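Local structure of putative Nitroreductase (Desulfovibrio desulfuricans subsp. desulfuricans str. G20, 3E39) at residues R13-I18 / A104-L109; I64-T69 / I74-K79; N47-F52 / V95-A100; L53-R56 / P60-D63. The protein probably works as an FMN-dependent oxidoreductase of the nitroreductase family, binding flavin mononucleotide in a two-chain assembly. All coordinates share one frame; numbering follows the deposited sequence.

Contact 1 of 4, residues R13-I18 / A104-L109; sequences RQRRSI and AVQNML. With FMN (flavin mononucleotide), chain E.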
loop_
_atom_site.group_PDB
_atom_site.type_symbol
_atom_site.label_atom_id
_atom_site.label_comp_id
_atom_site.label_asym_id
_atom_site.label_seq_id
_atom_site.Cartn_x
_atom_site.Cartn_y
_atom_site.Cartn_z
ATOM N N ARG A 13 -4.179 -8.696 8.905
ATOM C CA ARG A 13 -5.268 -9.614 8.638
ATOM C C ARG A 13 -6.642 -9.142 9.137
ATOM O O ARG A 13 -7.655 -9.427 8.498
ATOM C CB ARG A 13 -4.914 -10.967 9.274
ATOM C CG ARG A 13 -6.007 -12.045 9.252
ATOM C CD ARG A 13 -6.463 -12.416 7.855
ATOM N NE ARG A 13 -7.517 -13.426 7.863
ATOM C CZ ARG A 13 -8.806 -13.163 8.058
ATOM N NH1 ARG A 13 -9.213 -11.924 8.258
ATOM N NH2 ARG A 13 -9.697 -14.155 8.055
ATOM N N GLN A 14 -6.633 -8.439 10.255
ATOM C CA GLN A 14 -7.850 -8.022 10.944
ATOM C C GLN A 14 -8.356 -6.621 10.593
ATOM O O GLN A 14 -9.487 -6.276 10.894
ATOM C CB GLN A 14 -7.627 -8.186 12.436
ATOM C CG GLN A 14 -7.497 -9.660 12.834
ATOM C CD GLN A 14 -6.843 -9.868 14.170
ATOM O OE1 GLN A 14 -6.541 -8.914 14.882
ATOM N NE2 GLN A 14 -6.588 -11.136 14.514
ATOM N N ARG A 15 -7.526 -5.817 9.946
ATOM C CA ARG A 15 -7.975 -4.520 9.470
ATOM C C ARG A 15 -9.181 -4.715 8.558
ATOM O O ARG A 15 -9.113 -5.466 7.578
ATOM C CB ARG A 15 -6.896 -3.867 8.631
ATOM C CG ARG A 15 -7.318 -2.549 7.947
ATOM C CD ARG A 15 -6.666 -2.385 6.527
ATOM N NE ARG A 15 -6.951 -3.566 5.700
ATOM C CZ ARG A 15 -8.058 -3.756 4.986
ATOM N NH1 ARG A 15 -9.036 -2.849 4.992
ATOM N NH2 ARG A 15 -8.215 -4.885 4.319
ATOM N N ARG A 16 -10.264 -3.993 8.841
ATOM C CA ARG A 16 -11.452 -4.060 8.019
ATOM C C ARG A 16 -11.900 -2.659 7.599
ATOM O O ARG A 16 -11.615 -1.654 8.275
ATOM C CB ARG A 16 -12.630 -4.683 8.799
ATOM C CG ARG A 16 -12.537 -6.158 9.182
ATOM C CD ARG A 16 -13.000 -7.119 8.103
ATOM N NE ARG A 16 -12.122 -7.135 6.935
ATOM C CZ ARG A 16 -10.941 -7.747 6.904
ATOM N NH1 ARG A 16 -10.471 -8.342 7.974
ATOM N NH2 ARG A 16 -10.197 -7.706 5.794
ATOM N N SER A 17 -12.613 -2.605 6.484
ATOM C CA SER A 17 -13.269 -1.368 6.093
ATOM C C SER A 17 -14.457 -1.200 7.059
ATOM O O SER A 17 -15.376 -2.021 7.085
ATOM C CB SER A 17 -13.777 -1.412 4.660
ATOM O OG SER A 17 -12.715 -1.379 3.732
ATOM N N ILE A 18 -14.393 -0.137 7.850
ATOM C CA ILE A 18 -15.424 0.212 8.818
ATOM C C ILE A 18 -16.080 1.474 8.276
ATOM O O ILE A 18 -15.388 2.453 7.996
ATOM C CB ILE A 18 -14.832 0.413 10.232
ATOM C CG1 ILE A 18 -14.194 -0.895 10.707
ATOM C CG2 ILE A 18 -15.901 0.851 11.230
ATOM C CD1 ILE A 18 -15.131 -2.088 10.612
ATOM N N ALA A 104 0.736 4.478 0.946
ATOM C CA ALA A 104 0.448 5.508 1.948
ATOM C C ALA A 104 -0.942 5.304 2.558
ATOM O O ALA A 104 -1.100 5.336 3.770
ATOM C CB ALA A 104 0.539 6.897 1.331
ATOM N N VAL A 105 -1.950 5.082 1.712
ATOM C CA VAL A 105 -3.318 4.828 2.202
ATOM C C VAL A 105 -3.302 3.575 3.117
ATOM O O VAL A 105 -3.839 3.595 4.199
ATOM C CB VAL A 105 -4.367 4.730 1.074
ATOM C CG1 VAL A 105 -5.730 4.298 1.619
ATOM C CG2 VAL A 105 -4.521 6.043 0.249
ATOM N N GLN A 106 -2.663 2.484 2.683
ATOM C CA GLN A 106 -2.619 1.273 3.459
ATOM C C GLN A 106 -1.987 1.484 4.833
ATOM O O GLN A 106 -2.526 1.011 5.815
ATOM C CB GLN A 106 -1.884 0.149 2.698
ATOM C CG GLN A 106 -1.944 -1.212 3.404
ATOM C CD GLN A 106 -3.367 -1.793 3.573
ATOM O OE1 GLN A 106 -4.340 -1.354 2.943
ATOM N NE2 GLN A 106 -3.463 -2.848 4.382
ATOM N N ASN A 107 -0.870 2.221 4.899
ATOM C CA ASN A 107 -0.255 2.552 6.176
ATOM C C ASN A 107 -1.226 3.294 7.086
ATOM O O ASN A 107 -1.287 3.019 8.272
ATOM C CB ASN A 107 0.976 3.439 5.990
ATOM C CG ASN A 107 2.248 2.671 5.774
ATOM O OD1 ASN A 107 2.266 1.426 5.761
ATOM N ND2 ASN A 107 3.341 3.415 5.623
HETATM N N MSE A 108 -1.962 4.239 6.518
HETATM C CA MSE A 108 -2.934 5.009 7.277
HETATM C C MSE A 108 -4.096 4.158 7.794
HETATM O O MSE A 108 -4.534 4.334 8.922
HETATM C CB MSE A 108 -3.388 6.229 6.481
HETATM C CG MSE A 108 -2.261 7.252 6.376
HETATM SE SE MSE A 108 -2.769 8.946 5.694
HETATM C CE MSE A 108 -3.021 8.333 3.793
ATOM N N LEU A 109 -4.560 3.193 6.992
ATOM C CA LEU A 109 -5.628 2.271 7.402
ATOM C C LEU A 109 -5.128 1.353 8.542
ATOM O O LEU A 109 -5.865 1.074 9.493
ATOM C CB LEU A 109 -6.099 1.420 6.216
ATOM C CG LEU A 109 -6.832 2.111 5.069
ATOM C CD1 LEU A 109 -7.196 1.051 4.007
ATOM C CD2 LEU A 109 -8.031 2.927 5.603
HETATM N N1 FMN E . -15.476 1.008 0.096
HETATM C C2 FMN E . -16.614 1.781 -0.008
HETATM O O2 FMN E . -17.561 1.620 0.745
HETATM N N3 FMN E . -16.689 2.786 -0.948
HETATM C C4 FMN E . -15.671 3.056 -1.833
HETATM O O4 FMN E . -15.712 4.101 -2.506
HETATM C C4A FMN E . -14.512 2.276 -1.753
HETATM N N5 FMN E . -13.478 2.534 -2.621
HETATM C C5A FMN E . -12.300 1.785 -2.548
HETATM C C6 FMN E . -11.271 2.047 -3.459
HETATM C C7 FMN E . -10.077 1.321 -3.400
HETATM C C7M FMN E . -9.051 1.486 -4.489
HETATM C C8 FMN E . -9.939 0.308 -2.430
HETATM C C8M FMN E . -8.650 -0.472 -2.325
HETATM C C9 FMN E . -10.985 0.035 -1.545
HETATM C C9A FMN E . -12.186 0.776 -1.592
HETATM N N10 FMN E . -13.260 0.514 -0.698
HETATM C C10 FMN E . -14.423 1.267 -0.779
HETATM C "C1'" FMN E . -13.188 -0.567 0.313
HETATM C "C2'" FMN E . -13.351 -1.958 -0.309
HETATM O "O2'" FMN E . -14.710 -2.195 -0.635
HETATM C "C3'" FMN E . -12.860 -3.002 0.680
HETATM O "O3'" FMN E . -11.494 -2.767 0.940
HETATM C "C4'" FMN E . -13.003 -4.430 0.154
HETATM O "O4'" FMN E . -14.370 -4.721 -0.030
HETATM C "C5'" FMN E . -12.426 -5.443 1.112
HETATM O "O5'" FMN E . -12.886 -5.215 2.432
HETATM P P FMN E . -11.950 -4.987 3.710
HETATM O O1P FMN E . -11.306 -3.620 3.542
HETATM O O2P FMN E . -12.825 -5.084 4.949
HETATM O O3P FMN E . -10.913 -6.076 3.656
HETATM O O HOH W 1 -4.825 -5.521 5.023
#
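Arg15 rests its aliphatic part on Leu109 and sends its guanidinium on to the flavin phosphate, bringing the basic phosphate-binding loop of the nitroreductase fold against helix 94-114. Arg15 directly follows helix 7-14, and its CB points toward residues 104-109. Because CG stands anti to the backbone N (chi1 174°), it lies near helix 94-114, though still 4.2 Å from Leu109 O. CD makes the main packing contact, 3.9 Å from Leu109 CB. Bends at chi2 and chi3 then turn the head to the ligand. NE lies 3.8 Å from Gln106 NE2, the guanidinium and amide planes being 66° apart. Both atoms are donors, and one water accepts from each: firmly from Arg15 NE at 3.0 Å and weakly from Gln106 NE2, whose stronger partner is Asn107 OD1 of the second subunit. At the tip, Arg15 NH1 donates to FMN O1P at 2.8 Å along a nearly straight line (169°), the oxygen lying in plane at the guanidinium edge. Arg15 NH2 reaches FMN O3P at 3.0 Å. Arg16 adds two bonds, NE to O2P and NH2 to O3P, while its NH1 is tied to Arg13 O. Arg15 and Arg16 together probably stabilise the phosphate charge; Arg19 and Arg162 also bond FMN. Ser17 contributes from backbone and side chain: its N donates to FMN O2P at 2.9 Å, and its OG to FMN O1P at 2.7 Å.

Contact 2 of 4, residues I64-T69 / I74-K79; sequences ILAAHT and IVRGAK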
loop_
_atom_site.group_PDB
_atom_site.type_symbol
_atom_site.label_atom_id
_atom_site.label_comp_id
_atom_site.label_asym_id
_atom_site.label_seq_id
_atom_site.Cartn_x
_atom_site.Cartn_y
_atom_site.Cartn_z
ATOM N N ILE A 64 -19.570 19.524 0.827
ATOM C CA ILE A 64 -19.064 19.518 -0.536
ATOM C C ILE A 64 -18.664 18.101 -0.919
ATOM O O ILE A 64 -19.042 17.625 -1.976
ATOM C CB ILE A 64 -17.896 20.486 -0.762
ATOM C CG1 ILE A 64 -18.348 21.939 -0.465
ATOM C CG2 ILE A 64 -17.366 20.334 -2.205
ATOM C CD1 ILE A 64 -17.235 22.965 -0.570
ATOM N N LEU A 65 -17.883 17.434 -0.070
ATOM C CA LEU A 65 -17.504 16.039 -0.311
ATOM C C LEU A 65 -18.711 15.139 -0.537
ATOM O O LEU A 65 -18.751 14.361 -1.501
ATOM C CB LEU A 65 -16.657 15.489 0.856
ATOM C CG LEU A 65 -15.261 16.103 1.027
ATOM C CD1 LEU A 65 -14.605 15.566 2.303
ATOM C CD2 LEU A 65 -14.389 15.804 -0.190
ATOM N N ALA A 66 -19.713 15.289 0.319
ATOM C CA ALA A 66 -20.921 14.449 0.271
ATOM C C ALA A 66 -21.706 14.640 -1.010
ATOM O O ALA A 66 -22.323 13.699 -1.505
ATOM C CB ALA A 66 -21.815 14.694 1.487
ATOM N N ALA A 67 -21.699 15.848 -1.552
ATOM C CA ALA A 67 -22.425 16.111 -2.806
ATOM C C ALA A 67 -21.742 15.534 -4.048
ATOM O O ALA A 67 -22.317 15.597 -5.128
ATOM C CB ALA A 67 -22.642 17.622 -3.008
ATOM N N HIS A 68 -20.523 15.008 -3.914
ATOM C CA HIS A 68 -19.770 14.501 -5.059
ATOM C C HIS A 68 -19.389 13.029 -4.918
ATOM O O HIS A 68 -18.397 12.573 -5.510
ATOM C CB HIS A 68 -18.519 15.358 -5.300
ATOM C CG HIS A 68 -18.818 16.772 -5.720
ATOM N ND1 HIS A 68 -18.980 17.144 -7.039
ATOM C CD2 HIS A 68 -18.949 17.903 -4.989
ATOM C CE1 HIS A 68 -19.234 18.440 -7.095
ATOM N NE2 HIS A 68 -19.238 18.923 -5.864
ATOM N N THR A 69 -20.216 12.311 -4.171
ATOM C CA THR A 69 -20.091 10.881 -3.952
ATOM C C THR A 69 -21.440 10.201 -3.723
ATOM O O THR A 69 -22.384 10.784 -3.182
ATOM C CB THR A 69 -19.159 10.532 -2.724
ATOM O OG1 THR A 69 -18.984 9.111 -2.633
ATOM C CG2 THR A 69 -19.710 11.068 -1.383
ATOM N N ILE A 74 -21.411 7.471 4.486
ATOM C CA ILE A 74 -20.105 7.275 5.090
ATOM C C ILE A 74 -19.474 8.643 5.348
ATOM O O ILE A 74 -18.995 8.921 6.444
ATOM C CB ILE A 74 -19.173 6.428 4.163
ATOM C CG1 ILE A 74 -19.745 5.008 3.990
ATOM C CG2 ILE A 74 -17.720 6.380 4.738
ATOM C CD1 ILE A 74 -18.988 4.129 2.984
ATOM N N VAL A 75 -19.491 9.499 4.332
ATOM C CA VAL A 75 -18.906 10.841 4.449
ATOM C C VAL A 75 -19.534 11.632 5.589
ATOM O O VAL A 75 -18.818 12.224 6.391
ATOM C CB VAL A 75 -18.982 11.645 3.122
ATOM C CG1 VAL A 75 -18.521 13.124 3.301
ATOM C CG2 VAL A 75 -18.128 10.967 2.047
ATOM N N ARG A 76 -20.854 11.652 5.679
ATOM C CA ARG A 76 -21.481 12.448 6.739
ATOM C C ARG A 76 -21.378 11.829 8.130
ATOM O O ARG A 76 -21.509 12.531 9.133
ATOM C CB ARG A 76 -22.939 12.739 6.412
ATOM C CG ARG A 76 -23.143 13.547 5.164
ATOM C CD ARG A 76 -24.622 13.920 5.062
ATOM N NE ARG A 76 -24.975 14.442 3.749
ATOM C CZ ARG A 76 -24.679 15.667 3.314
ATOM N NH1 ARG A 76 -24.026 16.534 4.082
ATOM N NH2 ARG A 76 -25.049 16.019 2.090
ATOM N N GLY A 77 -21.141 10.529 8.192
ATOM C CA GLY A 77 -21.029 9.824 9.475
ATOM C C GLY A 77 -19.634 9.820 10.083
ATOM O O GLY A 77 -19.475 9.664 11.296
ATOM N N ALA A 78 -18.620 10.001 9.236
ATOM C CA ALA A 78 -17.226 9.992 9.673
ATOM C C ALA A 78 -16.921 11.180 10.569
ATOM O O ALA A 78 -17.596 12.205 10.491
ATOM C CB ALA A 78 -16.307 10.014 8.460
ATOM N N LYS A 79 -15.945 11.028 11.451
ATOM C CA LYS A 79 -15.512 12.143 12.302
ATOM C C LYS A 79 -14.358 12.888 11.679
ATOM O O LYS A 79 -14.191 14.099 11.912
ATOM C CB LYS A 79 -15.147 11.677 13.719
ATOM C CG LYS A 79 -16.290 10.946 14.419
ATOM C CD LYS A 79 -17.635 11.677 14.308
ATOM C CE LYS A 79 -18.781 10.734 14.546
ATOM N NZ LYS A 79 -20.107 11.326 14.218
#
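Arg76 lays one face of its guanidinium over the methyl of Ala66, whose CB stands 3.5 Å above the plane and over its centre. The chain from CG to NE is extended, which carries the flat group across to helix 61-66 and lets the Ala66 methyl meet the whole group, not just one corner. A salt bridge from Arg76 NH1 to Asp63 OD1 ties down the same head and probably helps fix its rotation over the methyl. Beside it, Val75 uses both of its methyls. Its CG1, anti to the backbone N (chi1 173°), lies 3.9 Å from Leu65 CB and 4.1 Å from Ala66 CB; its CG2 meets Thr69 CG2 at 3.8 Å. The backbones come close here, with Ala66 CA and Val75 CA 5.9 Å apart, as the small alanine permits. A type I turn from Ala66 to Thr69 brings the threonine round to this face. There Thr69 OG1 is hydrogen-bonded to Glu124 OE1 and to Tyr71 N, so the residue offers its methyl to Val75 and its hydroxyl to a residue whose backbone N binds FMN. Helices 61-66 and 72-77 thus pair through apolar and guanidinium contacts, Val75 CG1 also resting on Ala66 N, without an intersegment hydrogen bond. Leu65 and Val75 both continue onto Ile81 of strand 80-87, while Ile74 faces Val120 and Leu122 of strand 118-122 and touches the flavin.

Contact 3 of 4, residues N47-F52 / V95-A100; sequences NQPCRF and VKDHQA. With ACT (acetate ion), chain C.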
loop_
_atom_site.group_PDB
_atom_site.type_symbol
_atom_site.label_atom_id
_atom_site.label_comp_id
_atom_site.label_asym_id
_atom_site.label_seq_id
_atom_site.Cartn_x
_atom_site.Cartn_y
_atom_site.Cartn_z
ATOM N N ASN A 47 10.911 10.375 -3.650
ATOM C CA ASN A 47 10.355 11.639 -4.112
ATOM C C ASN A 47 9.225 12.186 -3.223
ATOM O O ASN A 47 8.950 13.384 -3.255
ATOM C CB ASN A 47 9.794 11.521 -5.507
ATOM C CG ASN A 47 10.848 11.466 -6.585
ATOM O OD1 ASN A 47 10.584 10.939 -7.676
ATOM N ND2 ASN A 47 12.030 12.000 -6.308
ATOM N N GLN A 48 8.523 11.306 -2.519
ATOM C CA GLN A 48 7.479 11.705 -1.571
ATOM C C GLN A 48 6.426 12.571 -2.266
ATOM O O GLN A 48 6.250 13.735 -1.917
ATOM C CB GLN A 48 8.095 12.445 -0.381
ATOM C CG GLN A 48 9.096 11.588 0.389
ATOM C CD GLN A 48 9.936 12.425 1.311
ATOM O OE1 GLN A 48 9.400 13.186 2.123
ATOM N NE2 GLN A 48 11.244 12.302 1.201
ATOM N N PRO A 49 5.722 11.984 -3.247
ATOM C CA PRO A 49 4.730 12.721 -4.030
ATOM C C PRO A 49 3.365 12.944 -3.372
ATOM O O PRO A 49 2.552 13.704 -3.920
ATOM C CB PRO A 49 4.559 11.843 -5.252
ATOM C CG PRO A 49 4.692 10.442 -4.717
ATOM C CD PRO A 49 5.812 10.573 -3.683
ATOM N N CYS A 50 3.099 12.266 -2.252
ATOM C CA CYS A 50 1.787 12.357 -1.628
ATOM C C CYS A 50 1.575 13.648 -0.846
ATOM O O CYS A 50 2.476 14.147 -0.143
ATOM C CB CYS A 50 1.478 11.146 -0.740
ATOM S SG CYS A 50 1.425 9.594 -1.641
ATOM N N ARG A 51 0.334 14.133 -0.924
ATOM C CA ARG A 51 -0.100 15.349 -0.237
ATOM C C ARG A 51 -1.437 15.009 0.445
ATOM O O ARG A 51 -2.187 14.156 -0.040
ATOM C CB ARG A 51 -0.267 16.492 -1.224
ATOM C CG ARG A 51 1.001 16.899 -1.948
ATOM C CD ARG A 51 2.074 17.496 -1.015
ATOM N NE ARG A 51 3.241 17.860 -1.842
ATOM C CZ ARG A 51 4.240 17.039 -2.168
ATOM N NH1 ARG A 51 4.315 15.823 -1.665
ATOM N NH2 ARG A 51 5.226 17.477 -2.967
ATOM N N PHE A 52 -1.734 15.703 1.535
ATOM C CA PHE A 52 -2.883 15.357 2.375
ATOM C C PHE A 52 -3.680 16.571 2.769
ATOM O O PHE A 52 -3.125 17.672 2.951
ATOM C CB PHE A 52 -2.389 14.648 3.637
ATOM C CG PHE A 52 -1.415 13.532 3.341
ATOM C CD1 PHE A 52 -1.856 12.259 3.073
ATOM C CD2 PHE A 52 -0.045 13.791 3.234
ATOM C CE1 PHE A 52 -0.960 11.240 2.786
ATOM C CE2 PHE A 52 0.850 12.759 2.925
ATOM C CZ PHE A 52 0.379 11.487 2.720
ATOM N N VAL A 95 2.059 5.101 -12.872
ATOM C CA VAL A 95 1.737 3.812 -12.231
ATOM C C VAL A 95 2.413 3.696 -10.851
ATOM O O VAL A 95 1.729 3.410 -9.863
ATOM C CB VAL A 95 2.139 2.605 -13.096
ATOM C CG1 VAL A 95 2.141 1.322 -12.253
ATOM C CG2 VAL A 95 1.192 2.505 -14.329
ATOM N N LYS A 96 3.730 3.894 -10.805
ATOM C CA LYS A 96 4.498 3.748 -9.555
ATOM C C LYS A 96 4.093 4.735 -8.452
ATOM O O LYS A 96 4.155 4.416 -7.271
ATOM C CB LYS A 96 6.000 3.784 -9.838
ATOM C CG LYS A 96 6.446 2.585 -10.687
ATOM C CD LYS A 96 7.929 2.630 -10.954
ATOM C CE LYS A 96 8.241 2.241 -12.335
ATOM N NZ LYS A 96 9.687 2.217 -12.591
ATOM N N ASP A 97 3.690 5.935 -8.845
ATOM C CA ASP A 97 3.260 6.955 -7.876
ATOM C C ASP A 97 1.834 6.645 -7.384
ATOM O O ASP A 97 1.514 6.874 -6.205
ATOM C CB ASP A 97 3.423 8.361 -8.466
ATOM C CG ASP A 97 4.870 8.809 -8.524
ATOM O OD1 ASP A 97 5.664 8.488 -7.615
ATOM O OD2 ASP A 97 5.220 9.502 -9.500
ATOM N N HIS A 98 0.997 6.080 -8.266
ATOM C CA HIS A 98 -0.312 5.574 -7.797
ATOM C C HIS A 98 -0.066 4.438 -6.778
ATOM O O HIS A 98 -0.750 4.369 -5.734
ATOM C CB HIS A 98 -1.217 5.103 -8.932
ATOM C CG HIS A 98 -1.738 6.215 -9.783
ATOM N ND1 HIS A 98 -2.424 7.296 -9.260
ATOM C CD2 HIS A 98 -1.692 6.402 -11.123
ATOM C CE1 HIS A 98 -2.741 8.124 -10.248
ATOM N NE2 HIS A 98 -2.305 7.607 -11.384
ATOM N N GLN A 99 0.899 3.555 -7.065
ATOM C CA GLN A 99 1.223 2.465 -6.145
ATOM C C GLN A 99 1.694 3.042 -4.810
ATOM O O GLN A 99 1.281 2.596 -3.727
ATOM C CB GLN A 99 2.325 1.556 -6.713
ATOM C CG GLN A 99 1.921 0.739 -7.918
ATOM C CD GLN A 99 3.120 0.046 -8.557
ATOM O OE1 GLN A 99 4.255 0.437 -8.323
ATOM N NE2 GLN A 99 2.858 -0.958 -9.420
ATOM N N ALA A 100 2.499 4.092 -4.871
ATOM C CA ALA A 100 2.982 4.735 -3.643
ATOM C C ALA A 100 1.821 5.334 -2.845
ATOM O O ALA A 100 1.824 5.251 -1.617
ATOM C CB ALA A 100 3.976 5.794 -3.948
HETATM C C ACT C . 12.341 3.248 -10.409
HETATM O O ACT C . 11.195 2.877 -10.106
HETATM O OXT ACT C . 12.616 3.247 -11.619
HETATM C CH3 ACT C . 13.333 3.663 -9.360
#
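Pro49, Asp97 and Ala100 have the most surface buried in this contact, the latter two lying about one turn apart on helix 94-114. Pro49 CG touches Asp97 OD1 at 3.6 Å, whereas Ala100 CB stays 4.8 Å from that ring carbon, too far for a contact. All three CB atoms point toward the opposite segment, and the CA atoms of Pro49 and Asp97 are 7.1 Å apart. Asp97 has CG anti to its carbonyl carbon (chi1 -74°), which places OD1 beside the ring while OD2 accepts from the backbone N of both Tyr92 and Asn93. Those two bonds hold the buried carboxylate from its other oxygen. Cys50 adds a looser approach, its SG 4.4 Å from Ala100 O. The turn leading into strand 50-56 is braced by Arg51, whose NH1 donates to Gln48 O at 2.9 Å and to Cys50 O at 2.9 Å. NH1 is tilted 18° from the carbonyl plane of Gln48 but stands 66° out of that of Cys50, off its lone pairs. Asp87 salt-bridges the same guanidinium through NH2. Lys96 NZ donates to O of an acetate, probably from the crystallisation liquor, at 3.0 Å, and also to Gly123 O and Asn127 OD1 of the second subunit. Since Lys96 also touches FMN, the helix start belongs to a flavin pocket built from both chains, as is characteristic of the nitroreductase-family dimer.

Contact 4 of 4, residues L53-R56 / P60-D63; sequences LVIR and PRCD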
loop_
_atom_site.group_PDB
_atom_site.type_symbol
_atom_site.label_atom_id
_atom_site.label_comp_id
_atom_site.label_asym_id
_atom_site.label_seq_id
_atom_site.Cartn_x
_atom_site.Cartn_y
_atom_site.Cartn_z
ATOM N N LEU A 53 -4.988 16.371 2.900
ATOM C CA LEU A 53 -5.878 17.425 3.365
ATOM C C LEU A 53 -6.855 16.819 4.353
ATOM O O LEU A 53 -7.609 15.907 4.013
ATOM C CB LEU A 53 -6.612 18.061 2.198
ATOM C CG LEU A 53 -7.578 19.196 2.565
ATOM C CD1 LEU A 53 -6.949 20.312 3.410
ATOM C CD2 LEU A 53 -8.189 19.707 1.281
ATOM N N VAL A 54 -6.849 17.341 5.572
ATOM C CA VAL A 54 -7.745 16.859 6.625
ATOM C C VAL A 54 -9.038 17.640 6.625
ATOM O O VAL A 54 -9.012 18.887 6.618
ATOM C CB VAL A 54 -7.054 16.979 8.025
ATOM C CG1 VAL A 54 -8.001 16.551 9.167
ATOM C CG2 VAL A 54 -5.726 16.170 8.060
ATOM N N ILE A 55 -10.169 16.904 6.666
ATOM C CA ILE A 55 -11.498 17.519 6.704
ATOM C C ILE A 55 -12.280 16.882 7.835
ATOM O O ILE A 55 -12.684 15.715 7.732
ATOM C CB ILE A 55 -12.297 17.323 5.387
ATOM C CG1 ILE A 55 -11.533 17.899 4.180
ATOM C CG2 ILE A 55 -13.679 17.981 5.485
ATOM C CD1 ILE A 55 -11.372 19.380 4.172
ATOM N N ARG A 56 -12.475 17.619 8.924
ATOM C CA ARG A 56 -13.279 17.113 10.048
ATOM C C ARG A 56 -14.778 17.243 9.819
ATOM O O ARG A 56 -15.216 17.995 8.975
ATOM C CB ARG A 56 -12.891 17.793 11.357
ATOM C CG ARG A 56 -11.510 17.389 11.812
ATOM C CD ARG A 56 -11.159 17.996 13.113
ATOM N NE ARG A 56 -9.967 17.415 13.743
ATOM C CZ ARG A 56 -9.942 16.296 14.478
ATOM N NH1 ARG A 56 -11.046 15.568 14.664
ATOM N NH2 ARG A 56 -8.802 15.908 15.043
ATOM N N PRO A 60 -17.396 22.682 6.943
ATOM C CA PRO A 60 -18.427 22.755 5.893
ATOM C C PRO A 60 -18.049 22.055 4.586
ATOM O O PRO A 60 -18.933 21.731 3.801
ATOM C CB PRO A 60 -18.633 24.266 5.680
ATOM C CG PRO A 60 -17.637 24.947 6.501
ATOM C CD PRO A 60 -16.952 24.011 7.396
ATOM N N ARG A 61 -16.749 21.840 4.354
ATOM C CA ARG A 61 -16.293 21.121 3.174
ATOM C C ARG A 61 -16.765 19.661 3.140
ATOM O O ARG A 61 -16.698 19.029 2.090
ATOM C CB ARG A 61 -14.785 21.200 3.018
ATOM C CG ARG A 61 -14.324 22.568 2.570
ATOM C CD ARG A 61 -12.822 22.673 2.604
ATOM N NE ARG A 61 -12.301 22.732 3.970
ATOM C CZ ARG A 61 -11.027 22.953 4.261
ATOM N NH1 ARG A 61 -10.142 23.162 3.312
ATOM N NH2 ARG A 61 -10.637 23.009 5.518
ATOM N N CYS A 62 -17.257 19.137 4.265
ATOM C CA CYS A 62 -17.819 17.771 4.304
ATOM C C CYS A 62 -19.064 17.708 3.458
ATOM O O CYS A 62 -19.375 16.677 2.865
ATOM C CB CYS A 62 -18.247 17.332 5.703
ATOM S SG CYS A 62 -16.951 16.857 6.785
ATOM N N ASP A 63 -19.801 18.812 3.427
ATOM C CA ASP A 63 -21.022 18.882 2.641
ATOM C C ASP A 63 -20.655 18.840 1.168
ATOM O O ASP A 63 -21.373 18.248 0.353
ATOM C CB ASP A 63 -21.785 20.174 2.917
ATOM C CG ASP A 63 -22.512 20.173 4.249
ATOM O OD1 ASP A 63 -22.517 19.159 4.984
ATOM O OD2 ASP A 63 -23.105 21.231 4.534
#
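Ile55 and Arg61 form the main packing contact, an alkyl group on the face of a cation. Ile55 CD1 sits 3.5 Å above the guanidinium plane, displaced toward its rim, and is nearest to Arg61 NE, also at 3.5 Å. The two side chains cross at about a right angle, and a bend at chi3 (-72°) of Arg61 folds its head back over the methyl; CB of Arg61 is still only 4.0 Å from Ile55 CD1. Leu53 CD1 approaches the same guanidinium obliquely, 4.3 Å from Arg61 NH1. The apolar contact is that of Ile55 CG2, anti to its backbone N, with Cys62 SG at 3.7 Å, but the thiol is modelled in two positions, so this and its short approach to Arg56 O are doubtful. Ile55 CG2 also lies 4.0 Å from Cys62 N. Ionic interactions hold the arginines from outside the contact. Arg61 NH2 forms salt bridges with Asp59 and with Glu171 of the second subunit, which probably keep its head flat against Ile55. Arg56 is engaged by Asp28 through NH2 and by Val26 O through NH1. As for backbone bonds, Asp63 N donates to Pro60 O at 3.1 Å. Together these contacts join strand 50-56, outermost in the sheet of this chain, to the helix that follows it after a short loop: local strand-to-helix packing in the alpha+beta nitroreductase fold.

Overall arrangement
From the N terminus, residues 13-18 open contact 1, which closes last, at 104-109, and encloses the other three. Residues 47-52 then open contact 3, closed at 95-100 on the same helix 94-114. Within that loop come two short closures in series: contact 4 between 53-56 and 60-63, then contact 2 between 64-69 and 74-79. None cross. Contacts 2 and 4 share helix 61-66 and lie with centres about 8 Å apart. Contacts 3 and 4 sit at successive parts of strand 50-56, with centres about 22 Å apart. Contacts 1 and 3 meet where Met108 packs on Phe52. Contacts 1, 3 and 4 also touch the second subunit.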